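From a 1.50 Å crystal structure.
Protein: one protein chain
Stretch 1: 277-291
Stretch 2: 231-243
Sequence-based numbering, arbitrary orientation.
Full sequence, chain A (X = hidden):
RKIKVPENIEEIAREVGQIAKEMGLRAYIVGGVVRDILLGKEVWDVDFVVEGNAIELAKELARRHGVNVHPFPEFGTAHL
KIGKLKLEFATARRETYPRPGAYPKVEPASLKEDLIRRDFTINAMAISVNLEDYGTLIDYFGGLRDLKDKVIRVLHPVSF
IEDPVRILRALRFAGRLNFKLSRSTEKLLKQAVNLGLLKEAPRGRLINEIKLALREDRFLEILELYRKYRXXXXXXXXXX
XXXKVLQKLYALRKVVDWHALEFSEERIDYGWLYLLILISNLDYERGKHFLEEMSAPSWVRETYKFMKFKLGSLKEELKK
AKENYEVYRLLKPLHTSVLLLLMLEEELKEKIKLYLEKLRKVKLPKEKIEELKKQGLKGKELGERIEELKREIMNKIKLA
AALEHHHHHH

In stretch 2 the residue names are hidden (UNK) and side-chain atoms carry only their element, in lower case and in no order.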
ATOM      1  N   ILE A 277     -14.109   6.377   5.596  1.00 21.80           N
ATOM      2  CA  ILE A 277     -14.404   7.768   5.942  1.00 24.75           C
ATOM      3  C   ILE A 277     -14.476   8.636   4.676  1.00 25.39           C
ATOM      4  O   ILE A 277     -15.385   9.459   4.532  1.00 29.12           O
ATOM      5  CB  ILE A 277     -13.357   8.346   6.922  1.00 27.86           C
ATOM      6  CG1 ILE A 277     -13.438   7.642   8.284  1.00 28.22           C
ATOM      7  CG2 ILE A 277     -13.534   9.849   7.092  1.00 30.38           C
ATOM      8  CD1 ILE A 277     -14.837   7.616   8.890  1.00 29.99           C
ATOM      9  N   LEU A 278     -13.531   8.439   3.756  1.00 27.00           N
ATOM     10  CA  LEU A 278     -13.513   9.174   2.489  1.00 28.56           C
ATOM     11  C   LEU A 278     -14.804   9.070   1.687  1.00 29.10           C
ATOM     12  O   LEU A 278     -15.256  10.046   1.097  1.00 29.49           O
ATOM     13  CB  LEU A 278     -12.371   8.675   1.606  1.00 32.32           C
ATOM     14  CG  LEU A 278     -11.037   9.388   1.558  1.00 35.67           C
ATOM     15  CD1 LEU A 278     -10.186   8.630   0.573  1.00 33.90           C
ATOM     16  CD2 LEU A 278     -11.204  10.839   1.143  1.00 33.99           C
ATOM     17  N   ILE A 279     -15.401   7.880   1.665  1.00 27.70           N
ATOM     18  CA  ILE A 279     -16.570   7.646   0.826  1.00 28.85           C
ATOM     19  C   ILE A 279     -17.862   7.679   1.632  1.00 29.70           C
ATOM     20  O   ILE A 279     -18.916   7.277   1.148  1.00 30.91           O
ATOM     21  CB  ILE A 279     -16.464   6.299   0.073  1.00 26.35           C
ATOM     22  CG1 ILE A 279     -16.464   5.122   1.057  1.00 26.04           C
ATOM     23  CG2 ILE A 279     -15.215   6.290  -0.825  1.00 25.57           C
ATOM     24  CD1 ILE A 279     -16.644   3.765   0.409  1.00 26.44           C
ATOM     25  N   SER A 280     -17.775   8.187   2.855  1.00 29.10           N
ATOM     26  CA  SER A 280     -18.895   8.133   3.785  1.00 31.85           C
ATOM     27  C   SER A 280     -20.056   9.043   3.393  1.00 35.45           C
ATOM     28  O   SER A 280     -21.131   8.924   3.962  1.00 36.69           O
ATOM     29  CB  SER A 280     -18.420   8.470   5.199  1.00 32.97           C
ATOM     30  OG  SER A 280     -17.969   9.811   5.289  1.00 37.26           O
ATOM     31  N   ASN A 281     -19.867   9.936   2.427  1.00 35.39           N
ATOM     32  CA  ASN A 281     -20.983  10.780   2.000  1.00 35.75           C
ATOM     33  C   ASN A 281     -21.600  10.339   0.675  1.00 38.11           C
ATOM     34  O   ASN A 281     -22.587  10.916   0.222  1.00 40.66           O
ATOM     35  CB  ASN A 281     -20.547  12.241   1.911  1.00 37.21           C
ATOM     36  CG  ASN A 281     -20.385  12.875   3.272  1.00 42.68           C
ATOM     37  OD1 ASN A 281     -21.115  12.549   4.209  1.00 46.80           O
ATOM     38  ND2 ASN A 281     -19.427  13.783   3.393  1.00 45.00           N
ATOM     39  N   LEU A 282     -21.014   9.321   0.055  1.00 34.87           N
ATOM     40  CA  LEU A 282     -21.616   8.697  -1.118  1.00 35.42           C
ATOM     41  C   LEU A 282     -22.910   7.987  -0.745  1.00 39.21           C
ATOM     42  O   LEU A 282     -23.060   7.517   0.383  1.00 41.08           O
ATOM     43  CB  LEU A 282     -20.669   7.675  -1.747  1.00 35.83           C
ATOM     44  CG  LEU A 282     -19.358   8.095  -2.399  1.00 35.33           C
ATOM     45  CD1 LEU A 282     -18.712   6.861  -3.000  1.00 32.75           C
ATOM     46  CD2 LEU A 282     -19.586   9.156  -3.459  1.00 37.08           C
ATOM     47  N   ASP A 283     -23.821   7.884  -1.708  1.00 40.64           N
ATOM     48  CA  ASP A 283     -24.991   7.021  -1.574  1.00 42.84           C
ATOM     49  C   ASP A 283     -24.515   5.592  -1.360  1.00 40.00           C
ATOM     50  O   ASP A 283     -23.460   5.204  -1.865  1.00 40.51           O
ATOM     51  CB  ASP A 283     -25.884   7.099  -2.809  1.00 45.56           C
ATOM     52  CG  ASP A 283     -26.518   8.464  -2.985  1.00 54.05           C
ATOM     53  OD1 ASP A 283     -26.935   9.063  -1.971  1.00 57.14           O
ATOM     54  OD2 ASP A 283     -26.599   8.940  -4.136  1.00 59.16           O
ATOM     55  N   TYR A 284     -25.288   4.815  -0.615  1.00 39.65           N
ATOM     56  CA  TYR A 284     -24.874   3.469  -0.238  1.00 38.04           C
ATOM     57  C   TYR A 284     -24.549   2.581  -1.441  1.00 37.25           C
ATOM     58  O   TYR A 284     -23.539   1.879  -1.438  1.00 34.40           O
ATOM     59  CB  TYR A 284     -25.957   2.812   0.619  1.00 37.11           C
ATOM     60  CG  TYR A 284     -25.791   1.321   0.780  1.00 37.43           C
ATOM     61  CD1 TYR A 284     -24.720   0.790   1.491  1.00 37.30           C
ATOM     62  CD2 TYR A 284     -26.709   0.443   0.221  1.00 37.56           C
ATOM     63  CE1 TYR A 284     -24.574  -0.579   1.639  1.00 38.49           C
ATOM     64  CE2 TYR A 284     -26.570  -0.922   0.359  1.00 38.58           C
ATOM     65  CZ  TYR A 284     -25.506  -1.429   1.068  1.00 38.67           C
ATOM     66  OH  TYR A 284     -25.379  -2.793   1.201  1.00 37.77           O
ATOM     67  N   GLU A 285     -25.393   2.620  -2.468  1.00 37.41           N
ATOM     68  CA  GLU A 285     -25.189   1.788  -3.652  1.00 38.72           C
ATOM     69  C   GLU A 285     -23.858   2.056  -4.343  1.00 37.13           C
ATOM     70  O   GLU A 285     -23.162   1.119  -4.731  1.00 38.60           O
ATOM     71  CB  GLU A 285     -26.319   1.990  -4.661  1.00 41.86           C
ATOM     72  CG  GLU A 285     -27.588   1.240  -4.329  1.00 48.83           C
ATOM     73  CD  GLU A 285     -28.339   1.860  -3.174  1.00 53.07           C
ATOM     74  OE1 GLU A 285     -28.039   3.026  -2.830  1.00 52.20           O
ATOM     75  OE2 GLU A 285     -29.226   1.184  -2.611  1.00 56.42           O
ATOM     76  N   ARG A 286     -23.506   3.325  -4.517  1.00 39.03           N
ATOM     77  CA  ARG A 286     -22.243   3.630  -5.184  1.00 39.59           C
ATOM     78  C   ARG A 286     -21.051   3.296  -4.288  1.00 36.66           C
ATOM     79  O   ARG A 286     -20.028   2.832  -4.779  1.00 36.19           O
ATOM     80  CB  ARG A 286     -22.180   5.091  -5.643  1.00 43.12           C
ATOM     81  CG  ARG A 286     -22.615   6.125  -4.632  1.00 49.18           C
ATOM     82  CD  ARG A 286     -22.578   7.534  -5.225  1.00 55.06           C
ATOM     83  NE  ARG A 286     -23.285   8.485  -4.371  1.00 59.54           N
ATOM     84  CZ  ARG A 286     -23.240   9.804  -4.503  1.00 62.73           C
ATOM     85  NH1 ARG A 286     -22.512  10.355  -5.463  1.00 63.74           N
ATOM     86  NH2 ARG A 286     -23.924  10.576  -3.667  1.00 64.12           N
ATOM     87  N   GLY A 287     -21.185   3.509  -2.979  1.00 33.77           N
ATOM     88  CA  GLY A 287     -20.133   3.116  -2.051  1.00 32.93           C
ATOM     89  C   GLY A 287     -19.914   1.613  -2.054  1.00 29.81           C
ATOM     90  O   GLY A 287     -18.774   1.135  -2.075  1.00 29.46           O
ATOM     91  N   LYS A 288     -21.019   0.871  -2.022  1.00 31.31           N
ATOM     92  CA  LYS A 288     -20.985  -0.587  -2.066  1.00 32.22           C
ATOM     93  C   LYS A 288     -20.289  -1.068  -3.335  1.00 32.51           C
ATOM     94  O   LYS A 288     -19.412  -1.931  -3.279  1.00 31.86           O
ATOM     95  CB  LYS A 288     -22.412  -1.152  -1.980  1.00 33.08           C
ATOM     96  CG  LYS A 288     -22.535  -2.657  -2.175  1.00 33.42           C
ATOM     97  CD  LYS A 288     -23.993  -3.114  -2.016  1.00 35.47           C
ATOM     98  CE  LYS A 288     -24.148  -4.607  -2.260  1.00 40.02           C
ATOM     99  NZ  LYS A 288     -23.991  -4.961  -3.699  1.00 45.27           N
ATOM    100  N   HIS A 289     -20.681  -0.493  -4.473  1.00 32.34           N
ATOM    101  CA  HIS A 289     -20.091  -0.845  -5.761  1.00 34.44           C
ATOM    102  C   HIS A 289     -18.599  -0.524  -5.823  1.00 31.34           C
ATOM    103  O   HIS A 289     -17.814  -1.306  -6.364  1.00 31.98           O
ATOM    104  CB  HIS A 289     -20.815  -0.126  -6.903  1.00 39.02           C
ATOM    105  CG  HIS A 289     -20.224  -0.396  -8.252  1.00 45.73           C
ATOM    106  ND1 HIS A 289     -20.464  -1.560  -8.950  1.00 49.49           N
ATOM    107  CD2 HIS A 289     -19.392   0.340  -9.026  1.00 47.77           C
ATOM    108  CE1 HIS A 289     -19.812  -1.527 -10.098  1.00 51.71           C
ATOM    109  NE2 HIS A 289     -19.153  -0.384 -10.169  1.00 51.70           N
ATOM    110  N   PHE A 290     -18.211   0.627  -5.280  1.00 29.14           N
ATOM    111  CA  PHE A 290     -16.807   1.023  -5.284  1.00 27.42           C
ATOM    112  C   PHE A 290     -15.976   0.044  -4.455  1.00 24.65           C
ATOM    113  O   PHE A 290     -14.896  -0.375  -4.871  1.00 23.63           O
ATOM    114  CB  PHE A 290     -16.633   2.451  -4.754  1.00 29.35           C
ATOM    115  CG  PHE A 290     -15.196   2.892  -4.671  1.00 31.06           C
ATOM    116  CD1 PHE A 290     -14.448   3.079  -5.821  1.00 32.62           C
ATOM    117  CD2 PHE A 290     -14.592   3.117  -3.444  1.00 31.91           C
ATOM    118  CE1 PHE A 290     -13.126   3.478  -5.748  1.00 33.63           C
ATOM    119  CE2 PHE A 290     -13.268   3.525  -3.367  1.00 32.72           C
ATOM    120  CZ  PHE A 290     -12.537   3.698  -4.518  1.00 31.90           C
ATOM    121  N   LEU A 291     -16.486  -0.345  -3.291  1.00 23.02           N
ATOM    122  CA  LEU A 291     -15.731  -1.285  -2.464  1.00 21.28           C
ATOM    123  C   LEU A 291     -15.622  -2.645  -3.148  1.00 23.98           C
ATOM    124  O   LEU A 291     -14.603  -3.314  -3.024  1.00 22.87           O
ATOM    125  CB  LEU A 291     -16.356  -1.428  -1.074  1.00 20.04           C
ATOM    126  CG  LEU A 291     -16.262  -0.167  -0.203  1.00 19.94           C
ATOM    127  CD1 LEU A 291     -17.030  -0.378   1.093  1.00 21.08           C
ATOM    128  CD2 LEU A 291     -14.817   0.225   0.086  1.00 20.22           C
ATOM    129  N   UNK A 231      -7.552  14.540  -7.591  1.00 14.52           N
ATOM    130  CA  UNK A 231      -7.587  13.321  -8.379  1.00 14.77           C
ATOM    131  C   UNK A 231      -8.815  12.438  -8.109  1.00 16.09           C
ATOM    132  O   UNK A 231      -9.326  11.830  -9.042  1.00 17.17           O
ATOM    133  c   UNK A 231      -5.060  13.310  -8.517  1.00 18.32           C
ATOM    134  c   UNK A 231      -6.215  11.943  -6.795  1.00 21.36           C
ATOM    135  c   UNK A 231      -6.306  12.483  -8.187  1.00 18.71           C
ATOM    136  N   UNK A 232      -9.308  12.375  -6.867  1.00 17.06           N
ATOM    137  CA  UNK A 232     -10.403  11.446  -6.556  1.00 18.25           C
ATOM    138  C   UNK A 232     -11.702  11.859  -7.244  1.00 18.53           C
ATOM    139  O   UNK A 232     -12.533  11.015  -7.584  1.00 22.06           O
ATOM    140  c   UNK A 232      -9.798  10.698  -2.774  1.00 21.44           C
ATOM    141  c   UNK A 232      -9.544  10.600  -4.274  1.00 21.09           C
ATOM    142  c   UNK A 232      -9.451   9.141  -4.723  1.00 23.16           C
ATOM    143  c   UNK A 232     -10.633  11.339  -5.049  1.00 19.70           C
ATOM    144  N   UNK A 233     -11.852  13.161  -7.476  1.00 20.25           N
ATOM    145  CA  UNK A 233     -13.013  13.694  -8.181  1.00 21.81           C
ATOM    146  C   UNK A 233     -13.098  13.178  -9.620  1.00 20.59           C
ATOM    147  O   UNK A 233     -14.176  13.167 -10.219  1.00 24.20           O
ATOM    148  c   UNK A 233     -11.777  16.071  -6.053  1.00 22.00           C
ATOM    149  c   UNK A 233     -12.974  15.227  -8.171  1.00 20.85           C
ATOM    150  o   UNK A 233     -11.732  16.989  -5.203  1.00 24.84           O
ATOM    151  o   UNK A 233     -10.782  15.348  -6.322  1.00 20.86           O
ATOM    152  c   UNK A 233     -13.109  15.848  -6.774  1.00 22.13           C
ATOM    153  N   UNK A 234     -11.959  12.745 -10.159  1.00 19.81           N
ATOM    154  CA  UNK A 234     -11.883  12.211 -11.515  1.00 20.99           C
ATOM    155  C   UNK A 234     -12.175  10.723 -11.577  1.00 20.21           C
ATOM    156  O   UNK A 234     -12.330  10.165 -12.667  1.00 22.94           O
ATOM    157  c   UNK A 234     -10.491  12.453 -12.108  1.00 23.16           C
ATOM    158  o   UNK A 234     -11.009  14.432 -14.276  1.00 27.89           O
ATOM    159  o   UNK A 234     -11.738  15.560 -12.517  1.00 29.91           O
ATOM    160  c   UNK A 234     -11.005  14.695 -13.050  1.00 28.85           C
ATOM    161  c   UNK A 234     -10.087  13.906 -12.169  1.00 24.74           C
ATOM    162  N   UNK A 235     -12.208  10.078 -10.415  1.00 20.31           N
ATOM    163  CA  UNK A 235     -12.257   8.620 -10.352  1.00 20.93           C
ATOM    164  C   UNK A 235     -13.529   8.095  -9.696  1.00 22.17           C
ATOM    165  O   UNK A 235     -14.177   7.184 -10.211  1.00 23.49           O
ATOM    166  c   UNK A 235      -9.746   8.531 -10.277  1.00 22.19           C
ATOM    167  c   UNK A 235     -11.080   6.544  -9.531  1.00 24.88           C
ATOM    168  c   UNK A 235     -11.035   8.072  -9.593  1.00 21.67           C
ATOM    169  c   UNK A 235      -8.494   8.170  -9.508  1.00 21.88           C
ATOM    170  N   UNK A 236     -13.888   8.663  -8.553  1.00 21.74           N
ATOM    171  CA  UNK A 236     -15.057   8.187  -7.826  1.00 22.96           C
ATOM    172  C   UNK A 236     -16.249   9.077  -8.141  1.00 25.77           C
ATOM    173  O   UNK A 236     -16.293  10.233  -7.729  1.00 25.91           O
ATOM    174  c   UNK A 236     -13.555   7.296  -6.010  1.00 24.87           C
ATOM    175  c   UNK A 236     -13.122   7.321  -4.559  1.00 26.34           C
ATOM    176  c   UNK A 236     -16.019   7.602  -5.557  1.00 25.89           C
ATOM    177  c   UNK A 236     -14.796   8.145  -6.305  1.00 23.96           C
ATOM    178  N   UNK A 237     -17.202   8.531  -8.892  1.00 28.77           N
ATOM    179  CA  UNK A 237     -18.387   9.280  -9.284  1.00 36.39           C
ATOM    180  C   UNK A 237     -19.114   9.827  -8.061  1.00 35.06           C
ATOM    181  O   UNK A 237     -19.432   9.083  -7.133  1.00 35.31           O
ATOM    182  c   UNK A 237     -19.685   8.977 -11.460  1.00 52.41           C
ATOM    183  o   UNK A 237     -19.834  11.279 -12.038  1.00 59.99           O
ATOM    184  o   UNK A 237     -21.288  10.498 -10.586  1.00 60.03           O
ATOM    185  c   UNK A 237     -20.313  10.349 -11.353  1.00 58.10           C
ATOM    186  c   UNK A 237     -19.328   8.396 -10.106  1.00 43.32           C
ATOM    187  N   UNK A 238     -19.349  11.135  -8.056  1.00 35.93           N
ATOM    188  CA  UNK A 238     -20.066  11.779  -6.972  1.00 36.46           C
ATOM    189  C   UNK A 238     -19.260  12.078  -5.720  1.00 34.45           C
ATOM    190  O   UNK A 238     -19.818  12.549  -4.725  1.00 36.21           O
ATOM    191  N   UNK A 239     -17.956  11.812  -5.749  1.00 29.46           N
ATOM    192  CA  UNK A 239     -17.125  12.109  -4.594  1.00 26.70           C
ATOM    193  C   UNK A 239     -16.775  13.588  -4.515  1.00 27.13           C
ATOM    194  O   UNK A 239     -16.407  14.193  -5.516  1.00 26.47           O
ATOM    195  c   UNK A 239     -14.043  11.819  -1.308  1.00 25.29           C
ATOM    196  c   UNK A 239     -13.041  12.704  -1.677  1.00 23.55           C
ATOM    197  c   UNK A 239     -14.832  11.767  -3.579  1.00 23.94           C
ATOM    198  c   UNK A 239     -13.833  12.659  -3.921  1.00 24.02           C
ATOM    199  c   UNK A 239     -12.940  13.117  -2.978  1.00 25.41           C
ATOM    200  c   UNK A 239     -15.824  11.299  -4.607  1.00 24.37           C
ATOM    201  c   UNK A 239     -14.936  11.361  -2.257  1.00 26.08           C
ATOM    202  N   UNK A 240     -16.858  14.146  -3.310  1.00 27.85           N
ATOM    203  CA  UNK A 240     -16.397  15.503  -3.033  1.00 29.89           C
ATOM    204  C   UNK A 240     -15.727  15.570  -1.663  1.00 28.16           C
ATOM    205  O   UNK A 240     -16.192  14.949  -0.703  1.00 29.30           O
ATOM    206  o   UNK A 240     -19.541  18.401  -3.468  1.00 56.17           O
ATOM    207  c   UNK A 240     -17.557  16.507  -3.084  1.00 34.99           C
ATOM    208  c   UNK A 240     -18.223  16.655  -4.446  1.00 42.63           C
ATOM    209  c   UNK A 240     -19.373  17.646  -4.427  1.00 51.58           C
ATOM    210  n   UNK A 240     -20.174  17.644  -5.488  1.00 53.53           N
ATOM    211  N   UNK A 241     -14.633  16.316  -1.576  1.00 23.98           N
ATOM    212  CA  UNK A 241     -14.034  16.623  -0.284  1.00 23.41           C
ATOM    213  C   UNK A 241     -14.857  17.653   0.478  1.00 25.82           C
ATOM    214  O   UNK A 241     -15.558  18.472  -0.120  1.00 29.43           O
ATOM    215  c   UNK A 241     -11.570  16.171  -0.754  1.00 19.80           C
ATOM    216  c   UNK A 241      -9.120  13.606   1.453  1.00 20.58           C
ATOM    217  c   UNK A 241     -12.624  17.175  -0.453  1.00 22.76           C
ATOM    218  c   UNK A 241     -10.878  15.267   1.590  1.00 19.50           C
ATOM    219  c   UNK A 241     -11.085  15.839  -1.981  1.00 20.89           C
ATOM    220  c   UNK A 241     -10.847  15.379   0.196  1.00 18.27           C
ATOM    221  n   UNK A 241     -10.099  14.886  -1.855  1.00 19.97           N
ATOM    222  c   UNK A 241      -9.067  13.696   0.087  1.00 18.64           C
ATOM    223  c   UNK A 241     -10.016  14.375   2.203  1.00 21.68           C
ATOM    224  c   UNK A 241      -9.940  14.583  -0.529  1.00 18.89           C
ATOM    225  N   UNK A 242     -14.752  17.612   1.801  1.00 26.64           N
ATOM    226  CA  UNK A 242     -15.164  18.734   2.635  1.00 29.58           C
ATOM    227  C   UNK A 242     -14.362  18.713   3.928  1.00 29.52           C
ATOM    228  O   UNK A 242     -13.656  17.738   4.217  1.00 27.84           O
ATOM    229  o   UNK A 242     -16.673  17.175   4.749  1.00 34.18           O
ATOM    230  n   UNK A 242     -17.975  16.681   2.991  1.00 40.89           N
ATOM    231  c   UNK A 242     -17.103  17.450   3.633  1.00 34.73           C
ATOM    232  c   UNK A 242     -16.667  18.709   2.926  1.00 32.16           C
ATOM    233  N   UNK A 243     -14.468  19.790   4.698  1.00 34.05           N
ATOM    234  CA  UNK A 243     -13.665  19.964   5.899  1.00 35.25           C
ATOM    235  C   UNK A 243     -13.979  18.911   6.957  1.00 31.89           C
ATOM    236  O   UNK A 243     -13.077  18.429   7.638  1.00 31.50           O
ATOM    237  c   UNK A 243     -11.607  21.722   7.569  1.00 51.26           C
ATOM    238  c   UNK A 243     -13.872  21.371   6.469  1.00 39.48           C
ATOM    239  o   UNK A 243     -10.885  21.742   8.587  1.00 54.59           O
ATOM    240  c   UNK A 243     -13.114  21.653   7.760  1.00 45.87           C
ATOM    241  o   UNK A 243     -11.141  21.760   6.410  1.00 51.88           O
TER

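Position 231 carries three carbons, one bearing the other two, and stays out of reach of stretch 1: a beta-branched Val 231. Position 232 has four carbons forked at the second; its CB points toward stretch 1, and Leu 278 CD1 lies 4.0 Å from one of the fork's tips; this is Leu 232, and the tip is CD1. Positions 233 and 234 each hold three carbons, the third with two oxygens, and neither touches stretch 1: Glu 233 and Glu 234. Position 235 shows four carbons forked at the first, one arm two carbons long, set sideways and making no contact: Ile 235.

Position 236 repeats that shape but points toward stretch 1, its long arm ending over the face of the Phe 290 ring. It is Ile 236. Its CD1 sits 4.1 Å from the ring centroid of Phe 290, while its CG2 meets Leu 282 CD1 at 3.8 Å, so the short arm meets Leu 282 and the end of the long arm meets Phe 290 and, more loosely, Ile 279.

Position 237 has three carbons and a terminal pair of oxygens, held sideways; its backbone O is 3.7 Å from Leu 282 CD2. It is Glu 237. Position 238 has no side-chain atoms, and its CA lies 3.2 Å from Arg 286 NH1. An ideal CB would come within 1.8 Å of that same NH1, a clash, and phi of 80° also favours the residue found, Gly 238.

Position 239 has one carbon and then a six-carbon ring, whose edge approaches Leu 278 O: Phe 239. The type II turn from Ile 236 closes here, with Phe 239 N hydrogen-bonded to Ile 236 O at 3.0 Å. Position 240, three carbons ending in one oxygen and one nitrogen, makes no contact: Gln 240. Position 241 bears one carbon, then fused five- and six-membered rings holding eight carbons and one nitrogen. Its CB points away, yet the end of the side chain comes nearer, and a methyl of Leu 278 lies over one face of the rings: Trp 241, with Leu 278 CD2 3.9 Å from the centroid of its six-membered ring. Position 242 has two carbons, the second with one oxygen and one nitrogen, close to Asn 281; it is Asn 242, an N-cap. Position 243, three carbons and two oxygens, is out of reach: Glu 243.

The contact works by packing, with no clear hydrogen bond across it. Leu 278 fits among Leu 232, Phe 239 and Trp 241, Leu 282 covers the turn, and Ile 236 reaches Phe 290. At the exposed margin, Arg 286 lies against Gly 238 while its NH2 forms a salt bridge with Asp 283 OD2 at 3.2 Å.

Stretch 2 231-243: VLEEIIEGFQWNE
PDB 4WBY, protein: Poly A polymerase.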